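Long-range contacts in Obg-like ATPase 1 (Schizosaccharomyces pombe, PDB 1NI3), which hydrolyses ATP and, less efficiently, GTP, and negatively regulates the G2/M transition of the cell cycle: residues E150-D155 against L221-P226; K200-K205 against E255-D260. All blocks are in the same frame, centred on the assembly; numbering follows the deposited sequence.

Overall arrangement
Both contacts lie in the OBG-type G domain, on the same side of the chain's centre, their centres about 11 Å apart. Along the chain their segments alternate: 150-155 on helix 140-168, then 200-205 just after helix 179-199, then 221-226 leading into strand 227-232, and last 255-260 leading into strand 262-265. Contact 1 thus ties a long helix to the approach of one parallel strand, and contact 2 ties the loop behind the next helix to the approach of the neighbouring strand. They meet directly where the backbone of Thr223 probably hydrogen-bonds to that of Arg204. Together they join helices 140-168 and 179-199 to the domain's sheet, away from the predicted ATP and magnesium sites.

Contact 1: E150-D155 against L221-P226; sequences ELLIKD and LLTAKP
Asp155 closes this contact by gripping two successive backbone amides with its two carboxylate oxygens. Leu222 N donates to OD1 of Asp155 at 2.7 Å, using the syn lone pair of that oxygen, though the bond is bent, with an N-H...O angle of 138°. Thr223 N donates to OD2 of Asp155 at 2.7 Å in a straighter bond, also on the syn side but 24° out of the carboxylate plane. The side chain is buried, and a short acidic residue suits the place because its paired acceptors match adjacent N-H groups; the amides of the 3-10 turn 222-224 would be expected to stabilise its negative charge. That turn lies between helix 210-217 and strand 227-232, a strand of the parallel part of the sheet in this P-loop G domain, so the carboxylate fastens helix 140-168 to the chain just before it enters the sheet.

Around the carboxylate the packing is mostly apolar. Leu221 lays CD2 3.9 Å from CB of Asp155. One helical turn earlier, Leu151 meets Leu222 at about a right angle, methyl against methyl, with CD2 of the former 4.0 Å from CD1 of the latter. The same CD1 of Leu222 rests 3.8 Å from CB of Lys154, whose aliphatic base serves as packing surface; the chain bends at CD (chi2 -63°) and its ammonium bonds to Asn107. Leu152 offers CD2 to OG1 of Thr223 at 3.8 Å, while Leu196 of helix 179-199 packs against both residues.

Contact 2: K200-K205 against E255-D260; sequences KQPIRK and ENSPGD
Two basic side chains from consecutive residues, Arg204 and Lys205, converge on the single carboxylate of Asp260 in a salt-bridge network. Lys205, its chain bent at chi2, arrives tip to tip: NZ is 3.0 Å from both OD1 and OD2 of Asp260, each bond weak. A firmer bond goes to the backbone, NZ lying 2.7 Å from O of Pro258 with a C=O...N angle of 157°. One ammonium thus bridges Pro258 and Asp260, a double task that suits a long, flexible lysine. Arg204, extended from CG to NE, presents its guanidinium edge, the two planes 69° apart; NE and NH2 both bond to OD1 of Asp260, NH2 at 3.3 Å, and NH2 also reaches OD2, all weakly. The salt bridges join the loop after helix 179-199 to the one leading into strand 262-265 of the G domain's sheet, and Tyr229 of neighbouring strand 227-232 touches Ser257 and Asp260. OG of Ser257 donates to OD2 of Asp260 at 2.6 Å, a bond within the loop that would limit the carboxylate's rotation. Gly259 allows this bend through its positive phi of 92°, where a CB would crowd the preceding carbonyl. Farther out, Gln201 brings OE1 3.9 Å from CD of Pro258.

Contact 1: E150-D155 against L221-P226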
loop_
_atom_site.group_PDB
_atom_site.type_symbol
_atom_site.label_atom_id
_atom_site.label_comp_id
_atom_site.label_asym_id
_atom_site.label_seq_id
_atom_site.Cartn_x
_atom_site.Cartn_y
_atom_site.Cartn_z
ATOM N N GLU A 150 14.988 1.086 -14.522
ATOM C CA GLU A 150 13.936 1.452 -15.455
ATOM C C GLU A 150 13.142 2.581 -14.806
ATOM O O GLU A 150 12.921 3.619 -15.429
ATOM C CB GLU A 150 13.033 0.246 -15.766
ATOM C CG GLU A 150 11.724 0.611 -16.459
ATOM C CD GLU A 150 11.034 -0.587 -17.101
ATOM O OE1 GLU A 150 11.190 -1.711 -16.579
ATOM O OE2 GLU A 150 10.330 -0.412 -18.123
ATOM N N LEU A 151 12.742 2.403 -13.549
ATOM C CA LEU A 151 11.968 3.449 -12.895
ATOM C C LEU A 151 12.735 4.768 -12.856
ATOM O O LEU A 151 12.203 5.822 -13.215
ATOM C CB LEU A 151 11.552 3.028 -11.477
ATOM C CG LEU A 151 10.681 1.770 -11.411
ATOM C CD1 LEU A 151 10.122 1.625 -10.017
ATOM C CD2 LEU A 151 9.552 1.844 -12.431
ATOM N N LEU A 152 13.993 4.709 -12.440
ATOM C CA LEU A 152 14.816 5.909 -12.373
ATOM C C LEU A 152 14.874 6.622 -13.720
ATOM O O LEU A 152 14.703 7.845 -13.785
ATOM C CB LEU A 152 16.223 5.551 -11.936
ATOM C CG LEU A 152 16.219 5.121 -10.483
ATOM C CD1 LEU A 152 17.574 4.566 -10.118
ATOM C CD2 LEU A 152 15.840 6.314 -9.606
ATOM N N ILE A 153 15.107 5.874 -14.796
ATOM C CA ILE A 153 15.165 6.512 -16.096
ATOM C C ILE A 153 13.887 7.279 -16.376
ATOM O O ILE A 153 13.934 8.474 -16.698
ATOM C CB ILE A 153 15.414 5.492 -17.195
ATOM C CG1 ILE A 153 16.754 4.803 -16.954
ATOM C CG2 ILE A 153 15.483 6.193 -18.548
ATOM C CD1 ILE A 153 17.922 5.784 -16.970
ATOM N N LYS A 154 12.748 6.606 -16.258
ATOM C CA LYS A 154 11.480 7.286 -16.486
ATOM C C LYS A 154 11.402 8.613 -15.732
ATOM O O LYS A 154 11.364 9.675 -16.345
ATOM C CB LYS A 154 10.319 6.387 -16.078
ATOM C CG LYS A 154 9.915 5.438 -17.166
ATOM C CD LYS A 154 9.423 6.227 -18.362
ATOM C CE LYS A 154 9.120 5.335 -19.548
ATOM N NZ LYS A 154 8.488 6.133 -20.632
ATOM N N ASP A 155 11.386 8.553 -14.405
ATOM C CA ASP A 155 11.315 9.777 -13.622
ATOM C C ASP A 155 12.360 10.783 -14.051
ATOM O O ASP A 155 12.102 11.985 -14.081
ATOM C CB ASP A 155 11.467 9.478 -12.135
ATOM C CG ASP A 155 10.294 8.704 -11.586
ATOM O OD1 ASP A 155 9.147 9.154 -11.767
ATOM O OD2 ASP A 155 10.524 7.645 -10.977
ATOM N N LEU A 221 5.924 10.969 -9.534
ATOM C CA LEU A 221 7.030 10.106 -9.943
ATOM C C LEU A 221 6.818 8.642 -9.570
ATOM O O LEU A 221 6.250 8.329 -8.530
ATOM C CB LEU A 221 8.337 10.603 -9.322
ATOM C CG LEU A 221 8.709 12.048 -9.657
ATOM C CD1 LEU A 221 10.012 12.420 -8.980
ATOM C CD2 LEU A 221 8.824 12.197 -11.160
ATOM N N LEU A 222 7.278 7.754 -10.437
ATOM C CA LEU A 222 7.159 6.330 -10.203
ATOM C C LEU A 222 7.948 5.978 -8.951
ATOM O O LEU A 222 7.485 5.262 -8.056
ATOM C CB LEU A 222 7.738 5.560 -11.389
ATOM C CG LEU A 222 6.767 5.266 -12.529
ATOM C CD1 LEU A 222 7.525 5.045 -13.819
ATOM C CD2 LEU A 222 5.928 4.048 -12.170
ATOM N N THR A 223 9.150 6.532 -8.906
ATOM C CA THR A 223 10.116 6.324 -7.836
ATOM C C THR A 223 9.761 7.021 -6.501
ATOM O O THR A 223 10.574 7.047 -5.566
ATOM C CB THR A 223 11.513 6.771 -8.353
ATOM O OG1 THR A 223 12.537 5.980 -7.753
ATOM C CG2 THR A 223 11.761 8.243 -8.077
ATOM N N ALA A 224 8.543 7.560 -6.420
ATOM C CA ALA A 224 8.049 8.213 -5.220
ATOM C C ALA A 224 7.225 7.230 -4.398
ATOM O O ALA A 224 7.220 7.288 -3.185
ATOM C CB ALA A 224 7.194 9.418 -5.600
ATOM N N LYS A 225 6.544 6.319 -5.077
ATOM C CA LYS A 225 5.689 5.337 -4.413
ATOM C C LYS A 225 6.446 4.343 -3.540
ATOM O O LYS A 225 7.491 3.817 -3.940
ATOM C CB LYS A 225 4.887 4.548 -5.446
ATOM C CG LYS A 225 4.324 5.405 -6.565
ATOM C CD LYS A 225 3.581 4.559 -7.586
ATOM C CE LYS A 225 3.158 5.403 -8.771
ATOM N NZ LYS A 225 2.244 6.502 -8.370
ATOM N N PRO A 226 5.940 4.069 -2.326
ATOM C CA PRO A 226 6.709 3.100 -1.543
ATOM C C PRO A 226 6.615 1.721 -2.190
ATOM O O PRO A 226 5.683 1.435 -2.949
ATOM C CB PRO A 226 6.056 3.161 -0.166
ATOM C CG PRO A 226 4.653 3.594 -0.465
ATOM C CD PRO A 226 4.844 4.639 -1.528
#

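Contact 2: K200-K205 against E255-D260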
loop_
_atom_site.group_PDB
_atom_site.type_symbol
_atom_site.label_atom_id
_atom_site.label_comp_id
_atom_site.label_asym_id
_atom_site.label_seq_id
_atom_site.Cartn_x
_atom_site.Cartn_y
_atom_site.Cartn_z
ATOM N N LYS A 200 21.482 8.399 -7.953
ATOM C CA LYS A 200 20.965 7.166 -8.542
ATOM C C LYS A 200 20.110 6.311 -7.608
ATOM O O LYS A 200 20.221 5.080 -7.600
ATOM C CB LYS A 200 22.117 6.321 -9.090
ATOM C CG LYS A 200 22.722 6.853 -10.369
ATOM C CD LYS A 200 23.576 5.799 -11.058
ATOM C CE LYS A 200 23.844 6.182 -12.504
ATOM N NZ LYS A 200 22.548 6.449 -13.193
ATOM N N GLN A 201 19.258 6.973 -6.824
ATOM C CA GLN A 201 18.351 6.297 -5.883
ATOM C C GLN A 201 16.910 6.815 -5.982
ATOM O O GLN A 201 16.683 7.984 -6.295
ATOM C CB GLN A 201 18.833 6.474 -4.441
ATOM C CG GLN A 201 19.937 5.522 -4.036
ATOM C CD GLN A 201 19.913 5.203 -2.546
ATOM O OE1 GLN A 201 18.934 4.654 -2.033
ATOM N NE2 GLN A 201 20.993 5.539 -1.850
ATOM N N PRO A 202 15.920 5.946 -5.714
ATOM C CA PRO A 202 14.520 6.369 -5.786
ATOM C C PRO A 202 14.255 7.609 -4.949
ATOM O O PRO A 202 14.686 7.708 -3.802
ATOM C CB PRO A 202 13.754 5.133 -5.316
ATOM C CG PRO A 202 14.765 4.339 -4.564
ATOM C CD PRO A 202 16.018 4.525 -5.353
ATOM N N ILE A 203 13.545 8.560 -5.550
ATOM C CA ILE A 203 13.227 9.838 -4.914
ATOM C C ILE A 203 12.616 9.697 -3.510
ATOM O O ILE A 203 12.836 10.547 -2.635
ATOM C CB ILE A 203 12.268 10.676 -5.818
ATOM C CG1 ILE A 203 12.554 12.161 -5.637
ATOM C CG2 ILE A 203 10.816 10.365 -5.500
ATOM C CD1 ILE A 203 13.902 12.595 -6.207
ATOM N N ARG A 204 11.866 8.622 -3.285
ATOM C CA ARG A 204 11.244 8.428 -1.988
ATOM C C ARG A 204 12.291 8.250 -0.891
ATOM O O ARG A 204 11.961 8.259 0.298
ATOM C CB ARG A 204 10.336 7.211 -2.021
ATOM C CG ARG A 204 11.040 5.887 -2.130
ATOM C CD ARG A 204 10.050 4.792 -1.825
ATOM N NE ARG A 204 10.655 3.472 -1.875
ATOM C CZ ARG A 204 10.836 2.783 -2.993
ATOM N NH1 ARG A 204 10.449 3.288 -4.159
ATOM N NH2 ARG A 204 11.408 1.588 -2.947
ATOM N N LYS A 205 13.551 8.102 -1.288
ATOM C CA LYS A 205 14.631 7.900 -0.330
ATOM C C LYS A 205 15.436 9.147 0.015
ATOM O O LYS A 205 16.234 9.137 0.954
ATOM C CB LYS A 205 15.575 6.812 -0.842
ATOM C CG LYS A 205 14.887 5.489 -1.137
ATOM C CD LYS A 205 14.315 4.855 0.124
ATOM C CE LYS A 205 13.676 3.499 -0.166
ATOM N NZ LYS A 205 13.005 2.934 1.036
ATOM N N GLU A 255 21.387 -2.247 0.132
ATOM C CA GLU A 255 22.355 -1.443 -0.586
ATOM C C GLU A 255 21.795 -0.845 -1.869
ATOM O O GLU A 255 22.551 -0.559 -2.794
ATOM C CB GLU A 255 23.585 -2.300 -0.905
ATOM C CG GLU A 255 24.370 -2.773 0.314
ATOM C CD GLU A 255 25.331 -3.909 -0.011
ATOM O OE1 GLU A 255 26.069 -3.804 -1.016
ATOM O OE2 GLU A 255 25.357 -4.906 0.747
ATOM N N ASN A 256 20.483 -0.656 -1.939
ATOM C CA ASN A 256 19.897 -0.108 -3.158
ATOM C C ASN A 256 18.529 0.498 -2.916
ATOM O O ASN A 256 18.108 1.437 -3.598
ATOM C CB ASN A 256 19.766 -1.208 -4.203
ATOM C CG ASN A 256 21.106 -1.666 -4.735
ATOM O OD1 ASN A 256 21.763 -0.943 -5.484
ATOM N ND2 ASN A 256 21.535 -2.859 -4.329
ATOM N N SER A 257 17.831 -0.065 -1.944
ATOM C CA SER A 257 16.514 0.408 -1.588
ATOM C C SER A 257 16.358 0.031 -0.135
ATOM O O SER A 257 15.617 -0.887 0.207
ATOM C CB SER A 257 15.456 -0.280 -2.441
ATOM O OG SER A 257 14.409 0.630 -2.736
ATOM N N PRO A 258 17.079 0.736 0.743
ATOM C CA PRO A 258 17.036 0.483 2.182
ATOM C C PRO A 258 15.716 0.879 2.818
ATOM O O PRO A 258 15.038 1.791 2.348
ATOM C CB PRO A 258 18.202 1.305 2.699
ATOM C CG PRO A 258 18.189 2.488 1.779
ATOM C CD PRO A 258 17.999 1.847 0.431
ATOM N N GLY A 259 15.361 0.165 3.880
ATOM C CA GLY A 259 14.141 0.451 4.600
ATOM C C GLY A 259 12.942 -0.328 4.124
ATOM O O GLY A 259 12.096 -0.734 4.917
ATOM N N ASP A 260 12.867 -0.540 2.818
ATOM C CA ASP A 260 11.745 -1.258 2.229
ATOM C C ASP A 260 11.536 -2.649 2.824
ATOM O O ASP A 260 12.476 -3.417 3.019
ATOM C CB ASP A 260 11.939 -1.337 0.725
ATOM C CG ASP A 260 12.041 0.030 0.101
ATOM O OD1 ASP A 260 11.054 0.796 0.187
ATOM O OD2 ASP A 260 13.108 0.357 -0.452
#